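Side-chain contact in N-acetyl-beta-D glucosaminidase (Rhizomucor miehei CAU432, PDB 4ZM6), which probably removes terminal N-acetylglucosamine residues as a family 3 glycoside hydrolase and carries a GCN5-related glucosamine N-acetyltransferase region that binds acetyl-CoA: residues H237-K240 / I246-E249. Sequence-based numbering, arbitrary orientation.
Sequences HFNK and IAPE
N239 and E249 close this surface loop on itself through one nearly straight hydrogen bond, an example of how an amide that uses both its ends can tie two parts of one loop together. ND2 of N239 donates to OE2 of E249 over 2.9 Å, with 168° at the hydrogen. The acceptor lies almost in the amide plane, whereas the amide reaches the carboxylate from above its plane; the two flat groups stand about perpendicular, at 89°. With CG of N239 opposite the backbone N (chi1 -177°), the amide extends toward 246-249. At its other end, OD1 accepts hydrogen bonds from the backbone N-H groups of D241 and V242, which should fix the rotation of the amide and leave ND2 aimed at the carboxylate. Both segments belong to the long loop joining strand 227-230 to helix 251-258 in the TIM-barrel-type N-terminal domain of glycoside hydrolase family 3, away from the acetyl-CoA site. The more enclosed part of the contact lies around the buried A247, whose CB is 3.7 Å from ND2 of N239. The bent chain of E249 places CG 3.4 Å from the carbonyl O of F238, and CB of F238 lies 4.2 Å from CB of E249; the F238 side chain also touches L202 and L205 of helix 202-207. Toward solvent the contact thins out: CD of the exposed P248 only comes within 4.5 Å of ND2 of N239.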
loop_
_atom_site.group_PDB
_atom_site.type_symbol
_atom_site.label_atom_id
_atom_site.label_comp_id
_atom_site.label_asym_id
_atom_site.label_seq_id
_atom_site.Cartn_x
_atom_site.Cartn_y
_atom_site.Cartn_z
ATOM N N HIS A 237 8.418 -15.758 -20.721
ATOM C CA HIS A 237 8.148 -14.350 -21.046
ATOM C C HIS A 237 9.371 -13.435 -20.883
ATOM O O HIS A 237 9.322 -12.278 -21.290
ATOM C CB HIS A 237 6.998 -13.803 -20.198
ATOM C CG HIS A 237 5.657 -14.374 -20.542
ATOM N ND1 HIS A 237 5.052 -15.363 -19.792
ATOM C CD2 HIS A 237 4.793 -14.081 -21.543
ATOM C CE1 HIS A 237 3.877 -15.658 -20.320
ATOM N NE2 HIS A 237 3.696 -14.895 -21.383
ATOM N N PHE A 238 10.447 -13.944 -20.280
ATOM C CA PHE A 238 11.696 -13.187 -20.112
ATOM C C PHE A 238 12.833 -13.810 -20.920
ATOM O O PHE A 238 13.492 -13.128 -21.702
ATOM C CB PHE A 238 12.097 -13.142 -18.632
ATOM C CG PHE A 238 11.122 -12.405 -17.756
ATOM C CD1 PHE A 238 9.927 -12.999 -17.368
ATOM C CD2 PHE A 238 11.407 -11.122 -17.308
ATOM C CE1 PHE A 238 9.030 -12.326 -16.561
ATOM C CE2 PHE A 238 10.513 -10.444 -16.499
ATOM C CZ PHE A 238 9.322 -11.047 -16.126
ATOM N N ASN A 239 13.072 -15.099 -20.696
ATOM C CA ASN A 239 14.078 -15.853 -21.440
ATOM C C ASN A 239 13.697 -17.329 -21.492
ATOM O O ASN A 239 13.711 -18.021 -20.466
ATOM C CB ASN A 239 15.458 -15.685 -20.802
ATOM C CG ASN A 239 16.556 -16.386 -21.583
ATOM O OD1 ASN A 239 16.370 -17.493 -22.093
ATOM N ND2 ASN A 239 17.713 -15.746 -21.670
ATOM N N LYS A 240 13.368 -17.798 -22.696
ATOM C CA LYS A 240 12.910 -19.173 -22.909
ATOM C C LYS A 240 14.049 -20.138 -23.259
ATOM O O LYS A 240 13.829 -21.344 -23.356
ATOM C CB LYS A 240 11.826 -19.208 -23.996
ATOM C CG LYS A 240 12.336 -19.005 -25.417
ATOM C CD LYS A 240 11.259 -18.444 -26.334
ATOM C CE LYS A 240 11.090 -16.943 -26.151
ATOM N NZ LYS A 240 10.166 -16.363 -27.165
ATOM N N ILE A 246 21.077 -17.712 -14.955
ATOM C CA ILE A 246 22.056 -17.386 -15.993
ATOM C C ILE A 246 21.468 -16.539 -17.125
ATOM O O ILE A 246 22.131 -16.307 -18.141
ATOM C CB ILE A 246 22.701 -18.674 -16.554
ATOM C CG1 ILE A 246 21.680 -19.497 -17.360
ATOM C CG2 ILE A 246 23.310 -19.482 -15.411
ATOM C CD1 ILE A 246 22.025 -20.964 -17.532
ATOM N N ALA A 247 20.238 -16.059 -16.930
ATOM C CA ALA A 247 19.569 -15.182 -17.888
ATOM C C ALA A 247 19.747 -13.721 -17.472
ATOM O O ALA A 247 19.333 -13.344 -16.378
ATOM C CB ALA A 247 18.089 -15.521 -17.957
ATOM N N PRO A 248 20.346 -12.888 -18.343
ATOM C CA PRO A 248 20.501 -11.470 -17.997
ATOM C C PRO A 248 19.169 -10.709 -17.920
ATOM O O PRO A 248 19.113 -9.638 -17.315
ATOM C CB PRO A 248 21.368 -10.923 -19.135
ATOM C CG PRO A 248 21.049 -11.798 -20.293
ATOM C CD PRO A 248 20.822 -13.166 -19.711
ATOM N N GLU A 249 18.116 -11.258 -18.522
ATOM C CA GLU A 249 16.786 -10.655 -18.454
ATOM C C GLU A 249 16.237 -10.686 -17.030
ATOM O O GLU A 249 15.442 -9.828 -16.643
ATOM C CB GLU A 249 15.807 -11.368 -19.397
ATOM C CG GLU A 249 16.119 -11.211 -20.881
ATOM C CD GLU A 249 17.079 -12.259 -21.418
ATOM O OE1 GLU A 249 17.224 -12.337 -22.654
ATOM O OE2 GLU A 249 17.692 -12.998 -20.614
#